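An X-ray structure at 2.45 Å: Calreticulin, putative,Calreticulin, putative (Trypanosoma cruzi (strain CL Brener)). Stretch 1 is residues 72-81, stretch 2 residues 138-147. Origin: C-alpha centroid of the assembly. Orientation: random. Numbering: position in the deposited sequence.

Stretch 1 (72-81) SFSVKHEQDL
Stretch 2, residues 138-147: RFPEDKLTHV

What does the start of stretch 2 offer its partner? Residues 138-144 run as loop, and R138, P140 and E141 stay clear of stretch 1. F139 (p) points its CA-to-CB bond toward it, and its CE2 comes 4.0 Å from CD2 of H77 (m). The rings meet obliquely, centroids 6.0 Å apart and planes at 54°, a carbon-to-carbon contact between buried residues.

How does the loop turn into the strand? D142 (phi/psi -146/-177, chi1 p) braces it: its OD1 accepts hydrogen bonds from L144 N at 3.1 Å and from H146 NE2 at 2.6 Å, tying the loop to the strand's imidazole.

Why does K143 cover so much of stretch 1? From a backbone at phi/psi -92/3, its side chain (m, t, t, t) extends past E78, placing CD 3.3 Å from E78 O, and reaches D80, where K143 NZ and D80 OD2 form a salt bridge at 3.4 Å with a weak hydrogen bond. At its root, K143 CA makes a CA-H...O contact of 3.4 Å to H77 O. The all-trans K76 lays its CE 3.2 Å from K143 O, while K76 NZ bonds E78 OE1 at 2.9 Å in a salt bridge within stretch 1.

What joins the strands from T145 to V147? They run antiparallel, both extended (V75 phi/psi -128/139, H146 -126/147), their axes at 157° and 4.8 Å apart at closest approach. T145 (m) shares a sheet face with S74 (p) and V147 (t), its CG2 3.8 Å from S74 CB. H146 (m) and V75 (t), on the other face, are the hydrogen-bonded pair, CA atoms 5.8 Å apart: V75 N donates to H146 O at 3.0 Å, and H146 N to V75 O at 3.2 Å. V147 and S74 form a non-hydrogen-bonded pair, CA atoms 4.1 Å apart, with V147 CG2 4.0 Å from S74 CB.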

ATOM      1  N   SER A  72       4.766  -4.823   1.007  1.00 38.83           N
ATOM      2  CA  SER A  72       3.615  -5.710   1.000  1.00 39.92           C
ATOM      3  C   SER A  72       2.720  -5.454   2.205  1.00 43.22           C
ATOM      4  O   SER A  72       3.204  -5.122   3.291  1.00 46.50           O
ATOM      5  CB  SER A  72       4.070  -7.169   0.977  1.00 40.73           C
ATOM      6  OG  SER A  72       2.995  -8.028   0.643  1.00 42.68           O
ATOM      7  N   PHE A  73       1.412  -5.588   2.000  1.00 40.95           N
ATOM      8  CA  PHE A  73       0.444  -5.516   3.086  1.00 39.32           C
ATOM      9  C   PHE A  73      -0.883  -6.066   2.594  1.00 38.74           C
ATOM     10  O   PHE A  73      -1.094  -6.202   1.388  1.00 38.78           O
ATOM     11  CB  PHE A  73       0.280  -4.081   3.591  1.00 39.18           C
ATOM     12  CG  PHE A  73      -0.582  -3.218   2.708  1.00 39.01           C
ATOM     13  CD1 PHE A  73      -0.066  -2.648   1.551  1.00 38.94           C
ATOM     14  CD2 PHE A  73      -1.908  -2.965   3.037  1.00 37.28           C
ATOM     15  CE1 PHE A  73      -0.855  -1.852   0.739  1.00 37.08           C
ATOM     16  CE2 PHE A  73      -2.699  -2.166   2.230  1.00 35.99           C
ATOM     17  CZ  PHE A  73      -2.174  -1.611   1.081  1.00 36.21           C
ATOM     18  N   SER A  74      -1.772  -6.391   3.525  1.00 37.95           N
ATOM     19  CA  SER A  74      -3.091  -6.894   3.163  1.00 36.08           C
ATOM     20  C   SER A  74      -4.194  -6.011   3.737  1.00 34.70           C
ATOM     21  O   SER A  74      -4.036  -5.424   4.807  1.00 33.19           O
ATOM     22  CB  SER A  74      -3.269  -8.336   3.642  1.00 36.49           C
ATOM     23  OG  SER A  74      -3.150  -8.421   5.052  1.00 37.30           O
ATOM     24  N   VAL A  75      -5.302  -5.909   3.008  1.00 36.22           N
ATOM     25  CA  VAL A  75      -6.513  -5.271   3.520  1.00 37.17           C
ATOM     26  C   VAL A  75      -7.697  -6.204   3.329  1.00 37.52           C
ATOM     27  O   VAL A  75      -7.827  -6.844   2.286  1.00 38.60           O
ATOM     28  CB  VAL A  75      -6.829  -3.948   2.811  1.00 36.62           C
ATOM     29  CG1 VAL A  75      -7.618  -3.032   3.735  1.00 34.74           C
ATOM     30  CG2 VAL A  75      -5.561  -3.286   2.357  1.00 37.22           C
ATOM     31  N   LYS A  76      -8.567  -6.267   4.328  1.00 37.18           N
ATOM     32  CA  LYS A  76      -9.780  -7.058   4.211  1.00 37.13           C
ATOM     33  C   LYS A  76     -10.990  -6.148   4.346  1.00 36.65           C
ATOM     34  O   LYS A  76     -11.212  -5.558   5.401  1.00 37.15           O
ATOM     35  CB  LYS A  76      -9.818  -8.165   5.267  1.00 37.71           C
ATOM     36  CG  LYS A  76     -11.047  -9.056   5.176  1.00 41.19           C
ATOM     37  CD  LYS A  76     -11.266  -9.878   6.441  1.00 42.98           C
ATOM     38  CE  LYS A  76     -12.263 -10.997   6.194  1.00 44.41           C
ATOM     39  NZ  LYS A  76     -12.913 -11.448   7.449  1.00 46.71           N
ATOM     40  N   HIS A  77     -11.750  -6.013   3.264  1.00 37.41           N
ATOM     41  CA  HIS A  77     -12.975  -5.221   3.275  1.00 38.17           C
ATOM     42  C   HIS A  77     -14.195  -6.123   3.440  1.00 39.89           C
ATOM     43  O   HIS A  77     -14.938  -6.346   2.483  1.00 41.36           O
ATOM     44  CB  HIS A  77     -13.109  -4.412   1.984  1.00 35.90           C
ATOM     45  CG  HIS A  77     -11.989  -3.445   1.752  1.00 33.08           C
ATOM     46  ND1 HIS A  77     -11.622  -2.495   2.674  1.00 32.55           N
ATOM     47  CD2 HIS A  77     -11.165  -3.285   0.688  1.00 31.66           C
ATOM     48  CE1 HIS A  77     -10.613  -1.784   2.191  1.00 32.41           C
ATOM     49  NE2 HIS A  77     -10.318  -2.245   0.991  1.00 32.09           N
ATOM     50  N   GLU A  78     -14.402  -6.632   4.651  1.00 41.59           N
ATOM     51  CA  GLU A  78     -15.484  -7.580   4.920  1.00 46.05           C
ATOM     52  C   GLU A  78     -16.845  -6.904   5.079  1.00 47.72           C
ATOM     53  O   GLU A  78     -17.879  -7.572   5.129  1.00 51.66           O
ATOM     54  CB  GLU A  78     -15.166  -8.396   6.180  1.00 46.85           C
ATOM     55  CG  GLU A  78     -14.805  -7.553   7.396  1.00 45.44           C
ATOM     56  CD  GLU A  78     -14.925  -8.319   8.707  1.00 46.29           C
ATOM     57  OE1 GLU A  78     -14.567  -9.516   8.737  1.00 46.28           O
ATOM     58  OE2 GLU A  78     -15.369  -7.720   9.711  1.00 46.69           O
ATOM     59  N   GLN A  79     -16.838  -5.577   5.133  1.00 45.99           N
ATOM     60  CA  GLN A  79     -18.034  -4.808   5.467  1.00 47.76           C
ATOM     61  C   GLN A  79     -18.996  -4.513   4.310  1.00 51.75           C
ATOM     62  O   GLN A  79     -20.054  -3.926   4.539  1.00 55.90           O
ATOM     63  CB  GLN A  79     -17.628  -3.488   6.127  1.00 42.57           C
ATOM     64  CG  GLN A  79     -16.941  -2.514   5.205  1.00 38.88           C
ATOM     65  CD  GLN A  79     -15.431  -2.630   5.281  1.00 36.96           C
ATOM     66  OE1 GLN A  79     -14.886  -3.727   5.413  1.00 37.96           O
ATOM     67  NE2 GLN A  79     -14.747  -1.497   5.210  1.00 33.09           N
ATOM     68  N   ASP A  80     -18.640  -4.911   3.088  1.00 50.43           N
ATOM     69  CA  ASP A  80     -19.357  -4.467   1.884  1.00 50.77           C
ATOM     70  C   ASP A  80     -19.010  -3.018   1.618  1.00 45.69           C
ATOM     71  O   ASP A  80     -19.829  -2.120   1.787  1.00 44.05           O
ATOM     72  CB  ASP A  80     -20.878  -4.629   2.011  1.00 56.11           C
ATOM     73  CG  ASP A  80     -21.332  -6.061   1.836  1.00 61.81           C
ATOM     74  OD1 ASP A  80     -20.757  -6.763   0.975  1.00 63.72           O
ATOM     75  OD2 ASP A  80     -22.273  -6.482   2.549  1.00 64.26           O
ATOM     76  N   LEU A  81     -17.777  -2.805   1.188  1.00 43.27           N
ATOM     77  CA  LEU A  81     -17.290  -1.465   0.953  1.00 41.81           C
ATOM     78  C   LEU A  81     -17.898  -0.923  -0.333  1.00 42.08           C
ATOM     79  O   LEU A  81     -17.934  -1.617  -1.345  1.00 41.84           O
ATOM     80  CB  LEU A  81     -15.760  -1.468   0.878  1.00 40.24           C
ATOM     81  CG  LEU A  81     -15.030  -0.136   0.709  1.00 38.14           C
ATOM     82  CD1 LEU A  81     -15.240   0.749   1.924  1.00 37.41           C
ATOM     83  CD2 LEU A  81     -13.553  -0.379   0.471  1.00 38.45           C
ATOM     84  N   ARG A 138      -8.111  -2.893 -11.317  1.00 32.67           N
ATOM     85  CA  ARG A 138      -9.155  -2.977 -10.299  1.00 34.21           C
ATOM     86  C   ARG A 138      -8.850  -4.101  -9.311  1.00 36.36           C
ATOM     87  O   ARG A 138      -8.365  -5.167  -9.697  1.00 40.10           O
ATOM     88  CB  ARG A 138     -10.526  -3.196 -10.943  1.00 31.05           C
ATOM     89  CG  ARG A 138     -11.030  -2.021 -11.756  1.00 31.22           C
ATOM     90  CD  ARG A 138     -12.433  -2.300 -12.278  1.00 36.55           C
ATOM     91  NE  ARG A 138     -13.120  -1.085 -12.706  1.00 40.95           N
ATOM     92  CZ  ARG A 138     -14.149  -0.542 -12.061  1.00 43.96           C
ATOM     93  NH1 ARG A 138     -14.622  -1.113 -10.958  1.00 43.43           N
ATOM     94  NH2 ARG A 138     -14.710   0.570 -12.522  1.00 46.57           N
ATOM     95  N   PHE A 139      -9.127  -3.860  -8.035  1.00 34.81           N
ATOM     96  CA  PHE A 139      -8.919  -4.886  -7.020  1.00 31.40           C
ATOM     97  C   PHE A 139     -10.225  -5.624  -6.786  1.00 29.28           C
ATOM     98  O   PHE A 139     -11.295  -5.077  -7.048  1.00 29.18           O
ATOM     99  CB  PHE A 139      -8.378  -4.280  -5.719  1.00 29.20           C
ATOM    100  CG  PHE A 139      -9.382  -3.455  -4.962  1.00 30.82           C
ATOM    101  CD1 PHE A 139      -9.540  -2.103  -5.236  1.00 31.14           C
ATOM    102  CD2 PHE A 139     -10.160  -4.030  -3.965  1.00 30.58           C
ATOM    103  CE1 PHE A 139     -10.459  -1.342  -4.537  1.00 31.67           C
ATOM    104  CE2 PHE A 139     -11.078  -3.280  -3.265  1.00 31.51           C
ATOM    105  CZ  PHE A 139     -11.228  -1.931  -3.548  1.00 33.48           C
ATOM    106  N   PRO A 140     -10.139  -6.872  -6.296  1.00 29.20           N
ATOM    107  CA  PRO A 140     -11.323  -7.726  -6.148  1.00 30.45           C
ATOM    108  C   PRO A 140     -12.323  -7.143  -5.160  1.00 34.13           C
ATOM    109  O   PRO A 140     -11.952  -6.724  -4.065  1.00 34.86           O
ATOM    110  CB  PRO A 140     -10.752  -9.056  -5.640  1.00 29.99           C
ATOM    111  CG  PRO A 140      -9.269  -8.975  -5.842  1.00 31.00           C
ATOM    112  CD  PRO A 140      -8.903  -7.533  -5.853  1.00 29.81           C
ATOM    113  N   GLU A 141     -13.588  -7.112  -5.560  1.00 36.44           N
ATOM    114  CA  GLU A 141     -14.624  -6.505  -4.744  1.00 37.25           C
ATOM    115  C   GLU A 141     -15.393  -7.578  -4.000  1.00 40.46           C
ATOM    116  O   GLU A 141     -16.503  -7.942  -4.380  1.00 44.77           O
ATOM    117  CB  GLU A 141     -15.559  -5.658  -5.611  1.00 34.96           C
ATOM    118  CG  GLU A 141     -14.900  -4.391  -6.117  1.00 33.30           C
ATOM    119  CD  GLU A 141     -15.813  -3.547  -6.971  1.00 35.40           C
ATOM    120  OE1 GLU A 141     -15.395  -2.421  -7.338  1.00 32.91           O
ATOM    121  OE2 GLU A 141     -16.943  -4.001  -7.271  1.00 38.30           O
ATOM    122  N   ASP A 142     -14.785  -8.072  -2.930  1.00 39.93           N
ATOM    123  CA  ASP A 142     -15.401  -9.089  -2.092  1.00 41.41           C
ATOM    124  C   ASP A 142     -14.971  -8.868  -0.647  1.00 43.31           C
ATOM    125  O   ASP A 142     -14.259  -7.904  -0.347  1.00 43.92           O
ATOM    126  CB  ASP A 142     -15.026 -10.495  -2.576  1.00 40.73           C
ATOM    127  CG  ASP A 142     -13.522 -10.726  -2.628  1.00 41.77           C
ATOM    128  OD1 ASP A 142     -12.788 -10.125  -1.814  1.00 41.35           O
ATOM    129  OD2 ASP A 142     -13.067 -11.509  -3.491  1.00 42.26           O
ATOM    130  N   LYS A 143     -15.410  -9.753   0.243  1.00 43.57           N
ATOM    131  CA  LYS A 143     -15.141  -9.604   1.669  1.00 42.53           C
ATOM    132  C   LYS A 143     -13.864 -10.322   2.111  1.00 42.32           C
ATOM    133  O   LYS A 143     -13.530 -10.332   3.293  1.00 46.23           O
ATOM    134  CB  LYS A 143     -16.332 -10.113   2.483  1.00 43.23           C
ATOM    135  CG  LYS A 143     -17.609  -9.332   2.246  1.00 43.73           C
ATOM    136  CD  LYS A 143     -18.767  -9.922   3.024  1.00 49.42           C
ATOM    137  CE  LYS A 143     -20.028  -9.100   2.824  1.00 54.10           C
ATOM    138  NZ  LYS A 143     -21.016  -9.311   3.920  1.00 60.83           N
ATOM    139  N   LEU A 144     -13.148 -10.915   1.163  1.00 39.08           N
ATOM    140  CA  LEU A 144     -11.958 -11.691   1.491  1.00 40.25           C
ATOM    141  C   LEU A 144     -10.709 -10.823   1.665  1.00 41.16           C
ATOM    142  O   LEU A 144     -10.667  -9.667   1.232  1.00 39.13           O
ATOM    143  CB  LEU A 144     -11.704 -12.741   0.412  1.00 39.51           C
ATOM    144  CG  LEU A 144     -12.806 -13.772   0.176  1.00 40.54           C
ATOM    145  CD1 LEU A 144     -12.542 -14.520  -1.115  1.00 40.13           C
ATOM    146  CD2 LEU A 144     -12.890 -14.735   1.349  1.00 42.70           C
ATOM    147  N   THR A 145      -9.693 -11.398   2.309  1.00 36.70           N
ATOM    148  CA  THR A 145      -8.408 -10.734   2.478  1.00 34.39           C
ATOM    149  C   THR A 145      -7.620 -10.749   1.173  1.00 35.02           C
ATOM    150  O   THR A 145      -7.490 -11.788   0.529  1.00 33.56           O
ATOM    151  CB  THR A 145      -7.562 -11.400   3.582  1.00 35.05           C
ATOM    152  OG1 THR A 145      -8.190 -11.205   4.852  1.00 36.15           O
ATOM    153  CG2 THR A 145      -6.154 -10.804   3.624  1.00 35.70           C
ATOM    154  N   HIS A 146      -7.099  -9.590   0.784  1.00 37.18           N
ATOM    155  CA  HIS A 146      -6.240  -9.506  -0.389  1.00 37.66           C
ATOM    156  C   HIS A 146      -4.913  -8.847  -0.043  1.00 37.95           C
ATOM    157  O   HIS A 146      -4.847  -7.971   0.822  1.00 37.42           O
ATOM    158  CB  HIS A 146      -6.939  -8.749  -1.517  1.00 36.45           C
ATOM    159  CG  HIS A 146      -8.195  -9.413  -1.986  1.00 35.54           C
ATOM    160  ND1 HIS A 146      -8.188 -10.533  -2.789  1.00 34.70           N
ATOM    161  CD2 HIS A 146      -9.496  -9.116  -1.763  1.00 35.58           C
ATOM    162  CE1 HIS A 146      -9.431 -10.901  -3.037  1.00 35.85           C
ATOM    163  NE2 HIS A 146     -10.245 -10.057  -2.428  1.00 36.17           N
ATOM    164  N   VAL A 147      -3.856  -9.287  -0.718  1.00 38.33           N
ATOM    165  CA  VAL A 147      -2.505  -8.814  -0.438  1.00 36.68           C
ATOM    166  C   VAL A 147      -1.956  -7.997  -1.602  1.00 37.35           C
ATOM    167  O   VAL A 147      -2.084  -8.385  -2.764  1.00 38.13           O
ATOM    168  CB  VAL A 147      -1.548  -9.992  -0.158  1.00 34.73           C
ATOM    169  CG1 VAL A 147      -0.180  -9.481   0.292  1.00 31.62           C
ATOM    170  CG2 VAL A 147      -2.149 -10.931   0.878  1.00 33.20           C
TER